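Local coordinates for putative glycyl-glycine endopeptidase lytM (Ruminococcus gnavus, PDB 3NYY), which probably acts as a metal-dependent endopeptidase of family M23, whose members cut peptide bonds in bacterial cell-wall peptidoglycan, at residues K92-P97 / D105-V110; E126-M131 / P236-A241; W161-T166 / D194-M199. All coordinates share one frame; numbering follows the deposited sequence. Where two conformers were deposited one is given.

Contact 1. Residues K92-P97 / D105-V110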
ATOM      1  N   LYS A  92     -15.500 -16.098  -1.566  1.00 10.24           N
ATOM      2  CA  LYS A  92     -15.838 -16.646  -0.238  1.00 11.49           C
ATOM      3  C   LYS A  92     -14.783 -16.284   0.819  1.00 11.24           C
ATOM      4  O   LYS A  92     -15.127 -16.056   1.967  1.00 10.97           O
ATOM      5  CB  LYS A  92     -15.912 -18.191  -0.338  1.00 11.68           C
ATOM      6  CG  LYS A  92     -16.298 -18.867   0.955  1.00 13.69           C
ATOM      7  CD  LYS A  92     -16.642 -20.347   0.806  1.00 16.02           C
ATOM      8  CE  LYS A  92     -17.070 -20.876   2.174  1.00 19.64           C
ATOM      9  NZ  LYS A  92     -17.120 -22.373   2.120  1.00 17.89           N
ATOM     10  N   TYR A  93     -13.517 -16.174   0.410  1.00 10.63           N
ATOM     11  CA  TYR A  93     -12.414 -15.916   1.326  1.00 10.51           C
ATOM     12  C   TYR A  93     -11.411 -14.883   0.790  1.00 10.32           C
ATOM     13  O   TYR A  93     -11.206 -14.757  -0.426  1.00 11.39           O
ATOM     14  CB  TYR A  93     -11.653 -17.210   1.587  1.00 12.21           C
ATOM     15  CG  TYR A  93     -12.354 -18.259   2.371  1.00 11.89           C
ATOM     16  CD1 TYR A  93     -12.669 -18.054   3.714  1.00 14.04           C
ATOM     17  CD2 TYR A  93     -12.650 -19.505   1.801  1.00 14.49           C
ATOM     18  CE1 TYR A  93     -13.285 -19.037   4.455  1.00 14.49           C
ATOM     19  CE2 TYR A  93     -13.241 -20.497   2.538  1.00 15.23           C
ATOM     20  CZ  TYR A  93     -13.572 -20.266   3.860  1.00 13.84           C
ATOM     21  OH  TYR A  93     -14.145 -21.270   4.646  1.00 16.12           O
ATOM     22  N   PHE A  94     -10.835 -14.133   1.728  1.00 11.11           N
ATOM     23  CA  PHE A  94      -9.620 -13.362   1.489  1.00 11.10           C
ATOM     24  C   PHE A  94      -8.521 -14.388   1.100  1.00 13.39           C
ATOM     25  O   PHE A  94      -8.567 -15.540   1.525  1.00 12.03           O
ATOM     26  CB  PHE A  94      -9.268 -12.675   2.808  1.00 13.08           C
ATOM     27  CG  PHE A  94      -8.235 -11.584   2.676  1.00 11.97           C
ATOM     28  CD1 PHE A  94      -8.576 -10.350   2.146  1.00 13.49           C
ATOM     29  CD2 PHE A  94      -6.941 -11.784   3.139  1.00 12.93           C
ATOM     30  CE1 PHE A  94      -7.646  -9.366   2.016  1.00 14.01           C
ATOM     31  CE2 PHE A  94      -5.970 -10.781   3.020  1.00 13.97           C
ATOM     32  CZ  PHE A  94      -6.320  -9.591   2.438  1.00 13.07           C
ATOM     33  N   PRO A  95      -7.522 -14.000   0.279  1.00 10.54           N
ATOM     34  CA  PRO A  95      -6.536 -14.971  -0.188  1.00 11.02           C
ATOM     35  C   PRO A  95      -5.461 -15.406   0.819  1.00 13.61           C
ATOM     36  O   PRO A  95      -4.752 -16.376   0.553  1.00 13.43           O
ATOM     37  CB  PRO A  95      -5.898 -14.243  -1.365  1.00 10.82           C
ATOM     38  CG  PRO A  95      -6.032 -12.803  -1.014  1.00 10.30           C
ATOM     39  CD  PRO A  95      -7.396 -12.724  -0.422  1.00 10.19           C
ATOM     40  N   ILE A  96      -5.348 -14.699   1.939  1.00 12.39           N
ATOM     41  CA  ILE A  96      -4.337 -15.035   2.950  1.00 11.10           C
ATOM     42  C   ILE A  96      -5.052 -15.528   4.207  1.00 12.25           C
ATOM     43  O   ILE A  96      -5.881 -14.804   4.771  1.00 14.09           O
ATOM     44  CB  ILE A  96      -3.446 -13.876   3.324  1.00 11.65           C
ATOM     45  CG1 ILE A  96      -2.894 -13.155   2.091  1.00 12.35           C
ATOM     46  CG2 ILE A  96      -2.247 -14.400   4.197  1.00 13.55           C
ATOM     47  CD1 ILE A  96      -2.197 -14.040   1.049  1.00 14.86           C
ATOM     48  N   PRO A  97      -4.751 -16.764   4.637  1.00 13.58           N
ATOM     49  CA  PRO A  97      -5.367 -17.273   5.852  1.00 14.86           C
ATOM     50  C   PRO A  97      -4.937 -16.538   7.093  1.00 16.87           C
ATOM     51  O   PRO A  97      -3.890 -15.859   7.086  1.00 15.61           O
ATOM     52  CB  PRO A  97      -4.871 -18.736   5.927  1.00 15.55           C
ATOM     53  CG  PRO A  97      -4.481 -19.102   4.589  1.00 19.37           C
ATOM     54  CD  PRO A  97      -3.947 -17.805   3.972  1.00 16.63           C
ATOM     55  N   ASP A 105       0.596 -13.286  11.272  1.00 23.46           N
ATOM     56  CA  ASP A 105      -0.179 -13.427  10.034  1.00 21.37           C
ATOM     57  C   ASP A 105      -0.581 -12.088   9.422  1.00 20.49           C
ATOM     58  O   ASP A 105      -1.495 -12.029   8.588  1.00 19.75           O
ATOM     59  CB  ASP A 105      -1.412 -14.324  10.262  1.00 22.56           C
ATOM     60  CG  ASP A 105      -2.436 -13.714  11.249  1.00 22.86           C
ATOM     61  OD1 ASP A 105      -2.185 -12.601  11.761  1.00 26.31           O
ATOM     62  OD2 ASP A 105      -3.496 -14.370  11.515  1.00 26.37           O
ATOM     63  N   LYS A 106       0.124 -11.022   9.791  1.00 20.80           N
ATOM     64  CA  LYS A 106      -0.266  -9.674   9.361  1.00 20.32           C
ATOM     65  C   LYS A 106       0.176  -9.417   7.920  1.00 18.31           C
ATOM     66  O   LYS A 106       1.228  -9.872   7.475  1.00 20.84           O
ATOM     67  CB  LYS A 106       0.287  -8.576  10.281  1.00 24.88           C
ATOM     68  CG  LYS A 106      -0.426  -8.548  11.638  1.00 27.60           C
ATOM     69  CD  LYS A 106       0.382  -7.746  12.700  1.00 41.58           C
ATOM     70  CE  LYS A 106      -0.023  -8.115  14.145  1.00 48.68           C
ATOM     71  NZ  LYS A 106       0.271  -9.550  14.525  1.00 47.24           N
ATOM     72  N   ILE A 107      -0.717  -8.746   7.200  1.00 18.30           N
ATOM     73  CA  ILE A 107      -0.444  -8.277   5.850  0.50 16.17           C
ATOM     74  C   ILE A 107      -0.945  -6.839   5.740  1.00 17.40           C
ATOM     75  O   ILE A 107      -1.716  -6.356   6.581  1.00 18.89           O
ATOM     76  CB  ILE A 107      -1.088  -9.170   4.744  0.50 15.34           C
ATOM     77  CG1 ILE A 107      -2.565  -9.495   5.020  0.50 19.84           C
ATOM     78  CG2 ILE A 107      -0.309 -10.497   4.597  0.50 11.42           C
ATOM     79  CD1 ILE A 107      -3.538  -8.331   4.900  0.50 24.30           C
ATOM     80  N   SER A 108      -0.516  -6.160   4.692  1.00 16.19           N
ATOM     81  CA  SER A 108      -0.893  -4.765   4.455  0.50 14.83           C
ATOM     82  C   SER A 108      -1.097  -4.600   2.972  1.00 13.58           C
ATOM     83  O   SER A 108      -0.405  -5.252   2.190  1.00 14.09           O
ATOM     84  CB  SER A 108       0.225  -3.816   4.885  0.50 16.07           C
ATOM     85  OG  SER A 108       0.508  -3.908   6.260  0.50 20.28           O
ATOM     86  N   TYR A 109      -2.060  -3.754   2.592  1.00 12.60           N
ATOM     87  CA  TYR A 109      -2.340  -3.489   1.193  1.00 11.83           C
ATOM     88  C   TYR A 109      -3.120  -2.200   1.056  1.00 14.03           C
ATOM     89  O   TYR A 109      -3.862  -1.803   1.977  1.00 13.87           O
ATOM     90  CB  TYR A 109      -3.084  -4.646   0.537  1.00 11.75           C
ATOM     91  CG  TYR A 109      -4.480  -4.928   1.065  1.00 11.47           C
ATOM     92  CD1 TYR A 109      -4.666  -5.638   2.228  1.00 12.95           C
ATOM     93  CD2 TYR A 109      -5.607  -4.508   0.351  1.00 13.14           C
ATOM     94  CE1 TYR A 109      -5.972  -5.919   2.707  1.00 17.83           C
ATOM     95  CE2 TYR A 109      -6.882  -4.775   0.822  1.00 17.13           C
ATOM     96  CZ  TYR A 109      -7.051  -5.487   1.966  1.00 18.91           C
ATOM     97  OH  TYR A 109      -8.351  -5.718   2.391  1.00 19.86           O
ATOM     98  N   VAL A 110      -2.949  -1.566  -0.102  1.00 11.95           N
ATOM     99  CA  VAL A 110      -3.608  -0.309  -0.435  1.00 10.68           C
ATOM    100  C   VAL A 110      -4.235  -0.409  -1.819  1.00 11.91           C
ATOM    101  O   VAL A 110      -3.966  -1.343  -2.581  1.00 12.30           O
ATOM    102  CB  VAL A 110      -2.636   0.898  -0.406  1.00 12.14           C
ATOM    103  CG1 VAL A 110      -2.063   1.144   0.995  1.00 10.74           C
ATOM    104  CG2 VAL A 110      -1.527   0.737  -1.438  1.00 11.88           C
TER
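The rings of Phe94 and Tyr109 meet obliquely, their planes inclined at 40° and their centroids 5.7 Å apart. One face of the Phe94 ring carries Pro95 CD toward its rim, 3.4 Å above the plane, and the carbonyl oxygen Ile96 O sits in plane at its edge. The far end of the ring does the touching. Phe94 CZ comes to 3.7 Å from Tyr109 CE1, and Phe94 CE1 lies by the phenol oxygen Tyr109 OH. Beside this, Ile107, which has two conformers, reaches Phe94 CZ with its CD1 at 3.9 Å in one of them. With CG set anti to the backbone nitrogen (chi1 -166°), Phe94 extends across to meet both partners, which come from the opposite direction. With an alanine here, Tyr109 CE1 and Ile107 CD1 would probably lose their shared neighbour, and a gap would open beside Leu238 of helix 235-240. Farther along, Ile96 CG2 and Ile107 CG2 make a looser contact at 4.4 Å. Pro97 O nears Asp105 CB, but its hydrogen bonds go to Arg245 and Tyr250, while Asp105 OD2 accepts from Ser99 N. No hydrogen bond joins the two segments. This is a loop packed by side chains on a short strand: the connection that follows helix 77-88 covers strand 107-108, which pairs antiparallel with strand 128-132 of the M23 peptidase sheet.

Contact 2. Residues E126-M131 / P236-A241; sequences EGTDIM and PVLRYA
Strand 128-132 and the last turn of helix 235-240 come nearest at Thr128 and Leu238, whose CA atoms are 8.7 Å apart, and no hydrogen bond crosses between them. Leu238 bridges the gap alone from the helix side: its CD1 touches both strand residues, and its CD2 only Ile130. Leu238 CD1 meets Thr128 tip to tip, 3.6 Å from Thr128 CG2 and as near to Thr128 CB. The other branch, Leu238 CD2, lies 4.1 Å from Ile130 CD1, again end against end, and Leu238 CD1 is equally close to that methyl. Thr128 offers carbon to the leucine because its OG1 stands beside the backbone nitrogen and opposite the carbonyl carbon (chi1 -57°), which places CG2 anti to the nitrogen. Pro95, Met145 and Leu219 enclose Leu238 further. Asp129, between the two inward residues, has its CB directed away from the helix; its OD1 is hydrogen-bonded to His218 ND1. In M23 relatives the aspartate of the HxxxD motif, whose pattern Asp129 fits, and a histidine matching His218 bind zinc. The helix keeps its own backbone bonded, as from Tyr240 N to Pro236 O at 2.9 Å. The three touching residues are buried and meet almost entirely carbon against carbon, only Thr128 OG1 being polar among the atoms near the leucine: the contact rests on shape and exclusion of water, with Thr128 and Ile130 facing the helix and Asp129 the opposite side.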
ATOM      1  N   GLU A 126      -2.049  -4.802 -13.692  1.00 14.80           N
ATOM      2  CA  GLU A 126      -2.566  -3.955 -12.615  1.00 12.64           C
ATOM      3  C   GLU A 126      -3.373  -4.835 -11.666  1.00 12.01           C
ATOM      4  O   GLU A 126      -4.109  -5.733 -12.099  1.00 12.34           O
ATOM      5  CB  GLU A 126      -3.489  -2.911 -13.189  1.00 13.09           C
ATOM      6  CG  GLU A 126      -2.877  -1.969 -14.242  1.00 17.15           C
ATOM      7  CD  GLU A 126      -3.025  -2.489 -15.653  1.00 21.17           C
ATOM      8  OE1 GLU A 126      -3.482  -3.652 -15.877  1.00 15.48           O
ATOM      9  OE2 GLU A 126      -2.649  -1.742 -16.583  1.00 24.12           O
ATOM     10  N   GLY A 127      -3.298  -4.557 -10.368  1.00 12.33           N
ATOM     11  CA  GLY A 127      -4.046  -5.348  -9.382  1.00 11.05           C
ATOM     12  C   GLY A 127      -3.861  -4.780  -7.998  1.00 12.75           C
ATOM     13  O   GLY A 127      -3.828  -3.542  -7.853  1.00 13.31           O
ATOM     14  N   THR A 128      -3.762  -5.664  -7.015  1.00 10.52           N
ATOM     15  CA  THR A 128      -3.532  -5.282  -5.613  1.00 12.75           C
ATOM     16  C   THR A 128      -2.371  -6.126  -5.099  1.00 13.19           C
ATOM     17  O   THR A 128      -2.330  -7.326  -5.265  1.00 11.64           O
ATOM     18  CB  THR A 128      -4.751  -5.494  -4.760  1.00 11.53           C
ATOM     19  OG1 THR A 128      -5.858  -4.748  -5.317  1.00 11.10           O
ATOM     20  CG2 THR A 128      -4.507  -5.051  -3.285  1.00 13.90           C
ATOM     21  N   ASP A 129      -1.403  -5.454  -4.494  1.00 10.96           N
ATOM     22  CA  ASP A 129      -0.231  -6.086  -3.876  1.00 11.20           C
ATOM     23  C   ASP A 129      -0.420  -6.244  -2.388  1.00 13.27           C
ATOM     24  O   ASP A 129      -0.538  -5.269  -1.655  1.00 14.05           O
ATOM     25  CB  ASP A 129       1.017  -5.291  -4.218  1.00 13.44           C
ATOM     26  CG  ASP A 129       1.304  -5.306  -5.710  1.00 17.61           C
ATOM     27  OD1 ASP A 129       1.108  -6.364  -6.316  1.00 15.69           O
ATOM     28  OD2 ASP A 129       1.617  -4.254  -6.287  1.00 22.09           O
ATOM     29  N   ILE A 130      -0.512  -7.488  -1.944  1.00 11.14           N
ATOM     30  CA  ILE A 130      -0.745  -7.798  -0.556  1.00  9.90           C
ATOM     31  C   ILE A 130       0.630  -8.131   0.078  1.00 11.58           C
ATOM     32  O   ILE A 130       1.248  -9.194  -0.192  1.00 12.75           O
ATOM     33  CB  ILE A 130      -1.730  -8.898  -0.410  1.00 11.11           C
ATOM     34  CG1 ILE A 130      -3.088  -8.490  -0.992  1.00 12.60           C
ATOM     35  CG2 ILE A 130      -1.884  -9.252   1.070  1.00 13.73           C
ATOM     36  CD1 ILE A 130      -4.045  -9.664  -1.147  1.00 14.30           C
HETATM   37  N   MSE A 131       1.095  -7.209   0.920  1.00 13.56           N
HETATM   38  CA  MSE A 131       2.452  -7.223   1.439  1.00 13.81           C
HETATM   39  C   MSE A 131       2.595  -8.014   2.699  1.00 13.73           C
HETATM   40  O   MSE A 131       1.791  -7.889   3.627  1.00 15.16           O
HETATM   41  CB  MSE A 131       2.994  -5.800   1.656  1.00 15.05           C
HETATM   42  CG  MSE A 131       2.760  -4.822   0.480  1.00 16.93           C
HETATM   43 SE   MSE A 131       3.671  -5.238  -1.135  0.75 14.31          SE
HETATM   44  CE  MSE A 131       3.465  -3.555  -2.118  1.00 26.97           C
ATOM     45  N   PRO A 236     -11.503  -3.218  -3.771  1.00 10.97           N
ATOM     46  CA  PRO A 236     -12.764  -3.210  -2.995  1.00 11.56           C
ATOM     47  C   PRO A 236     -13.324  -4.590  -2.625  1.00 10.72           C
ATOM     48  O   PRO A 236     -13.809  -4.780  -1.478  1.00 11.75           O
ATOM     49  CB  PRO A 236     -13.711  -2.369  -3.887  1.00 12.76           C
ATOM     50  CG  PRO A 236     -12.729  -1.458  -4.674  1.00 12.69           C
ATOM     51  CD  PRO A 236     -11.598  -2.397  -4.987  1.00 12.03           C
ATOM     52  N   VAL A 237     -13.213  -5.557  -3.531  1.00 11.97           N
ATOM     53  CA  VAL A 237     -13.636  -6.940  -3.200  1.00 12.29           C
ATOM     54  C   VAL A 237     -12.731  -7.568  -2.134  1.00 10.63           C
ATOM     55  O   VAL A 237     -13.190  -8.274  -1.256  1.00 12.27           O
ATOM     56  CB  VAL A 237     -13.856  -7.791  -4.433  1.00 11.16           C
ATOM     57  CG1 VAL A 237     -12.546  -8.244  -5.101  1.00 11.96           C
ATOM     58  CG2 VAL A 237     -14.756  -9.060  -4.124  1.00 10.85           C
ATOM     59  N   LEU A 238     -11.444  -7.188  -2.121  1.00 11.91           N
ATOM     60  CA  LEU A 238     -10.553  -7.654  -1.065  1.00 12.37           C
ATOM     61  C   LEU A 238     -10.984  -7.084   0.266  1.00 11.42           C
ATOM     62  O   LEU A 238     -10.994  -7.815   1.253  1.00 13.26           O
ATOM     63  CB  LEU A 238      -9.094  -7.293  -1.333  1.00 10.67           C
ATOM     64  CG  LEU A 238      -8.387  -8.153  -2.362  1.00 11.31           C
ATOM     65  CD1 LEU A 238      -7.090  -7.522  -2.863  1.00 12.87           C
ATOM     66  CD2 LEU A 238      -8.096  -9.620  -1.802  1.00 12.42           C
ATOM     67  N   ARG A 239     -11.328  -5.781   0.302  1.00 11.29           N
ATOM     68  CA  ARG A 239     -11.813  -5.155   1.539  1.00 13.16           C
ATOM     69  C   ARG A 239     -13.071  -5.815   2.028  1.00 14.01           C
ATOM     70  O   ARG A 239     -13.246  -6.035   3.227  1.00 13.06           O
ATOM     71  CB  ARG A 239     -12.070  -3.663   1.346  1.00 14.29           C
ATOM     72  CG  ARG A 239     -10.819  -2.857   1.145  1.00 17.85           C
ATOM     73  CD  ARG A 239      -9.907  -2.870   2.335  1.00 23.16           C
ATOM     74  NE  ARG A 239     -10.557  -2.602   3.614  1.00 24.64           N
ATOM     75  CZ  ARG A 239     -10.704  -1.407   4.170  1.00 31.93           C
ATOM     76  NH1 ARG A 239     -10.280  -0.293   3.558  1.00 31.32           N
ATOM     77  NH2 ARG A 239     -11.266  -1.326   5.377  1.00 34.08           N
ATOM     78  N   TYR A 240     -13.944  -6.179   1.088  1.00 13.23           N
ATOM     79  CA  TYR A 240     -15.192  -6.889   1.401  1.00 16.10           C
ATOM     80  C   TYR A 240     -14.940  -8.264   2.017  1.00 14.12           C
ATOM     81  O   TYR A 240     -15.662  -8.670   2.942  1.00 16.58           O
ATOM     82  CB  TYR A 240     -16.050  -6.976   0.130  1.00 16.65           C
ATOM     83  CG  TYR A 240     -17.047  -8.094   0.014  1.00 14.81           C
ATOM     84  CD1 TYR A 240     -18.345  -7.937   0.476  1.00 16.96           C
ATOM     85  CD2 TYR A 240     -16.705  -9.275  -0.611  1.00 12.06           C
ATOM     86  CE1 TYR A 240     -19.269  -8.958   0.330  1.00 16.21           C
ATOM     87  CE2 TYR A 240     -17.593 -10.315  -0.744  1.00 15.98           C
ATOM     88  CZ  TYR A 240     -18.889 -10.138  -0.271  1.00 14.79           C
ATOM     89  OH  TYR A 240     -19.784 -11.169  -0.414  1.00 15.72           O
ATOM     90  N   ALA A 241     -13.891  -8.934   1.562  1.00 12.98           N
ATOM     91  CA  ALA A 241     -13.509 -10.237   2.069  1.00 14.06           C
ATOM     92  C   ALA A 241     -12.516 -10.210   3.237  1.00 13.91           C
ATOM     93  O   ALA A 241     -12.134 -11.266   3.711  1.00 13.65           O
ATOM     94  CB  ALA A 241     -12.882 -11.038   0.923  1.00 14.73           C
TER

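Contact 3. Residues W161-T166 / D194-M199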
ATOM      1  N   TRP A 161       6.271 -17.200 -10.355  1.00 11.19           N
ATOM      2  CA  TRP A 161       5.414 -18.382 -10.294  1.00 11.23           C
ATOM      3  C   TRP A 161       3.995 -17.879 -10.030  1.00 12.80           C
ATOM      4  O   TRP A 161       3.688 -17.320  -8.950  1.00 14.04           O
ATOM      5  CB  TRP A 161       5.812 -19.325  -9.162  1.00 10.65           C
ATOM      6  CG  TRP A 161       7.175 -19.871  -9.332  1.00 13.62           C
ATOM      7  CD1 TRP A 161       8.277 -19.626  -8.526  1.00 14.14           C
ATOM      8  CD2 TRP A 161       7.636 -20.673 -10.418  1.00 11.95           C
ATOM      9  NE1 TRP A 161       9.373 -20.295  -9.033  1.00 13.74           N
ATOM     10  CE2 TRP A 161       9.002 -20.943 -10.187  1.00 12.91           C
ATOM     11  CE3 TRP A 161       7.009 -21.257 -11.556  1.00 11.69           C
ATOM     12  CZ2 TRP A 161       9.761 -21.702 -11.074  1.00 13.69           C
ATOM     13  CZ3 TRP A 161       7.765 -22.026 -12.419  1.00 14.66           C
ATOM     14  CH2 TRP A 161       9.113 -22.276 -12.155  1.00 15.56           C
ATOM     15  N   ARG A 162       3.140 -18.033 -11.028  1.00 12.36           N
ATOM     16  CA  ARG A 162       1.773 -17.619 -10.932  1.00  9.30           C
ATOM     17  C   ARG A 162       0.833 -18.771 -11.205  1.00 11.07           C
ATOM     18  O   ARG A 162       1.189 -19.793 -11.803  1.00 11.10           O
ATOM     19  CB  ARG A 162       1.455 -16.410 -11.843  1.00 11.40           C
ATOM     20  CG  ARG A 162       1.588 -16.569 -13.361  1.00 12.82           C
ATOM     21  CD  ARG A 162       0.376 -17.299 -13.938  1.00 11.40           C
ATOM     22  NE  ARG A 162       0.180 -17.191 -15.379  1.00 14.17           N
ATOM     23  CZ  ARG A 162       0.758 -17.966 -16.288  1.00 16.43           C
ATOM     24  NH1 ARG A 162       1.634 -18.931 -15.944  1.00 17.58           N
ATOM     25  NH2 ARG A 162       0.488 -17.755 -17.573  1.00 17.85           N
ATOM     26  N   ILE A 163      -0.370 -18.589 -10.714  1.00 10.00           N
ATOM     27  CA  ILE A 163      -1.440 -19.540 -10.950  1.00  9.42           C
ATOM     28  C   ILE A 163      -2.698 -18.729 -11.208  1.00 11.21           C
ATOM     29  O   ILE A 163      -2.918 -17.700 -10.565  1.00 11.12           O
ATOM     30  CB  ILE A 163      -1.578 -20.570  -9.775  1.00 11.83           C
ATOM     31  CG1 ILE A 163      -2.523 -21.717 -10.149  1.00 11.30           C
ATOM     32  CG2 ILE A 163      -1.924 -19.899  -8.451  1.00 13.88           C
ATOM     33  CD1 ILE A 163      -2.421 -22.910  -9.179  1.00 14.63           C
ATOM     34  N   GLY A 164      -3.532 -19.227 -12.131  1.00 12.00           N
ATOM     35  CA  GLY A 164      -4.775 -18.562 -12.498  1.00 13.42           C
ATOM     36  C   GLY A 164      -5.961 -19.508 -12.345  1.00 12.20           C
ATOM     37  O   GLY A 164      -5.909 -20.641 -12.793  1.00 12.25           O
ATOM     38  N   ILE A 165      -7.004 -19.032 -11.670  1.00 11.12           N
ATOM     39  CA  ILE A 165      -8.226 -19.788 -11.410  1.00 11.10           C
ATOM     40  C   ILE A 165      -9.380 -19.067 -12.109  1.00 11.57           C
ATOM     41  O   ILE A 165      -9.655 -17.895 -11.862  1.00 11.76           O
ATOM     42  CB  ILE A 165      -8.526 -19.809  -9.897  1.00 11.17           C
ATOM     43  CG1 ILE A 165      -7.389 -20.407  -9.074  1.00 12.24           C
ATOM     44  CG2 ILE A 165      -9.870 -20.536  -9.595  1.00 11.74           C
ATOM     45  CD1 ILE A 165      -6.890 -21.777  -9.514  1.00 14.33           C
ATOM     46  N   THR A 166     -10.118 -19.802 -12.927  1.00 10.68           N
ATOM     47  CA  THR A 166     -11.327 -19.300 -13.517  1.00 11.73           C
ATOM     48  C   THR A 166     -12.487 -19.707 -12.629  1.00 12.43           C
ATOM     49  O   THR A 166     -12.726 -20.910 -12.398  1.00 14.60           O
ATOM     50  CB  THR A 166     -11.514 -19.766 -14.945  1.00 14.72           C
ATOM     51  OG1 THR A 166     -10.422 -19.284 -15.732  1.00 14.91           O
ATOM     52  CG2 THR A 166     -12.847 -19.217 -15.569  1.00 16.91           C
ATOM     53  N   ASP A 194      -9.052 -23.514  -0.617  1.00 13.23           N
ATOM     54  CA  ASP A 194      -7.993 -24.496  -0.928  1.00 14.48           C
ATOM     55  C   ASP A 194      -6.651 -23.814  -1.121  1.00 12.37           C
ATOM     56  O   ASP A 194      -6.576 -22.769  -1.742  1.00 13.00           O
ATOM     57  CB  ASP A 194      -8.281 -25.298  -2.192  1.00 14.89           C
ATOM     58  CG  ASP A 194      -9.398 -26.319  -2.035  1.00 17.83           C
ATOM     59  OD1 ASP A 194      -9.868 -26.551  -0.911  1.00 19.88           O
ATOM     60  OD2 ASP A 194      -9.794 -26.890  -3.070  1.00 17.85           O
ATOM     61  N   LEU A 195      -5.601 -24.478  -0.659  1.00 13.33           N
ATOM     62  CA  LEU A 195      -4.251 -23.992  -0.868  1.00 12.65           C
ATOM     63  C   LEU A 195      -3.903 -23.919  -2.346  1.00 11.91           C
ATOM     64  O   LEU A 195      -4.106 -24.889  -3.078  1.00 13.75           O
ATOM     65  CB  LEU A 195      -3.281 -24.917  -0.150  1.00 14.49           C
ATOM     66  CG  LEU A 195      -1.840 -24.428  -0.099  1.00 13.47           C
ATOM     67  CD1 LEU A 195      -1.637 -23.192   0.815  1.00 14.15           C
ATOM     68  CD2 LEU A 195      -0.882 -25.554   0.328  1.00 14.65           C
ATOM     69  N   LEU A 196      -3.383 -22.773  -2.766  1.00 12.03           N
ATOM     70  CA  LEU A 196      -2.800 -22.608  -4.100  1.00 10.88           C
ATOM     71  C   LEU A 196      -1.267 -22.618  -4.085  1.00 12.05           C
ATOM     72  O   LEU A 196      -0.654 -22.964  -5.104  1.00 12.63           O
ATOM     73  CB  LEU A 196      -3.283 -21.308  -4.767  1.00 13.62           C
ATOM     74  CG  LEU A 196      -4.786 -21.199  -5.028  1.00 12.59           C
ATOM     75  CD1 LEU A 196      -5.172 -19.820  -5.685  1.00 13.18           C
ATOM     76  CD2 LEU A 196      -5.328 -22.432  -5.835  1.00 14.49           C
ATOM     77  N   GLY A 197      -0.640 -22.217  -2.972  1.00 11.34           N
ATOM     78  CA  GLY A 197       0.814 -22.148  -2.886  1.00 10.99           C
ATOM     79  C   GLY A 197       1.177 -21.260  -1.709  1.00 11.85           C
ATOM     80  O   GLY A 197       0.349 -21.050  -0.828  1.00 12.70           O
ATOM     81  N   TYR A 198       2.426 -20.796  -1.685  1.00 13.37           N
ATOM     82  CA  TYR A 198       2.921 -19.933  -0.616  1.00 12.41           C
ATOM     83  C   TYR A 198       3.435 -18.669  -1.195  1.00 13.21           C
ATOM     84  O   TYR A 198       4.079 -18.658  -2.263  1.00 11.27           O
ATOM     85  CB  TYR A 198       4.025 -20.606   0.221  1.00 13.28           C
ATOM     86  CG  TYR A 198       3.440 -21.753   1.021  1.00 14.10           C
ATOM     87  CD1 TYR A 198       3.280 -23.012   0.428  1.00 18.44           C
ATOM     88  CD2 TYR A 198       3.012 -21.567   2.323  1.00 19.54           C
ATOM     89  CE1 TYR A 198       2.720 -24.054   1.139  1.00 20.71           C
ATOM     90  CE2 TYR A 198       2.444 -22.616   3.034  1.00 18.96           C
ATOM     91  CZ  TYR A 198       2.296 -23.836   2.444  1.00 23.59           C
ATOM     92  OH  TYR A 198       1.726 -24.875   3.184  1.00 26.58           O
HETATM   93  N   MSE A 199       3.128 -17.584  -0.479  1.00 12.46           N
HETATM   94  CA  MSE A 199       3.509 -16.227  -0.882  1.00 12.22           C
HETATM   95  C   MSE A 199       5.031 -16.149  -1.043  1.00 13.09           C
HETATM   96  O   MSE A 199       5.780 -16.640  -0.181  1.00 12.78           O
HETATM   97  CB  MSE A 199       3.083 -15.234   0.162  1.00 13.57           C
HETATM   98  CG  MSE A 199       3.229 -13.800  -0.266  1.00 14.28           C
HETATM   99 SE   MSE A 199       2.979 -12.544   1.181  0.75  9.81          SE
HETATM  100  CE  MSE A 199       1.118 -12.709   1.320  1.00 15.37           C
TER
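A classic beta bulge places one side chain of this contact: Leu196 and Gly197 both face Val142 on the adjacent strand of a three-stranded antiparallel sheet. The backbone of Leu196 (phi -103°, psi -27°) departs from extended form there, and its side chain rises toward strand 162-166, which belongs to the larger antiparallel sheet. The nearest CA atoms are those of Ile163 and Leu196, 7.6 Å apart. Ile163 and Ile165 lie on the same side of their strand, with Gly164 between them, and Leu196 touches both, the side chains crossing obliquely. Ile163 CG2 comes to 4.2 Å from Leu196 CB, so this isoleucine touches the base of the leucine. Ile165 meets its branched end instead: Ile165 CD1 is 4.1 Å from Leu196 CD2, and Ile165 CG1 lies at the same distance from Leu196 CD1. The leucine reaches that neighbour because its CG stands anti to the carbonyl carbon (chi1 -62°). Tyr175 and Leu184 add further cover to Leu196, while Leu178 and Tyr181 pack on Ile163. The three aliphatic residues are buried, and no hydrogen bond links the segments. Between these two segments, then, dispersion and burial of apolar surface do the holding, while a polar link beside them, the hydrogen bond of Arg162 O with Tyr181 OH, ties strand 162-166 to strand 180-181 of the small sheet.

Contacts 1 and 2 are neighbours, their centres about 8 Å apart, while contact 3 lies about 14 Å from the centre of contact 1 and 15 Å from that of contact 2. Strands 107-108 and 128-132 pair in the large antiparallel sheet, where Ser108 O and Met131 N probably form a hydrogen bond at 2.8 Å; strand 162-166 belongs to the same sheet. Met199 brings contact 3 up to the others, its CE 3.6 Å from Ile96 CD1. Along the chain contact 1 closes before contact 2 opens, and contact 3 is nested inside the loop contact 2 closes. Together they pack a loop, a helix and a second sheet onto the peptidase sheet.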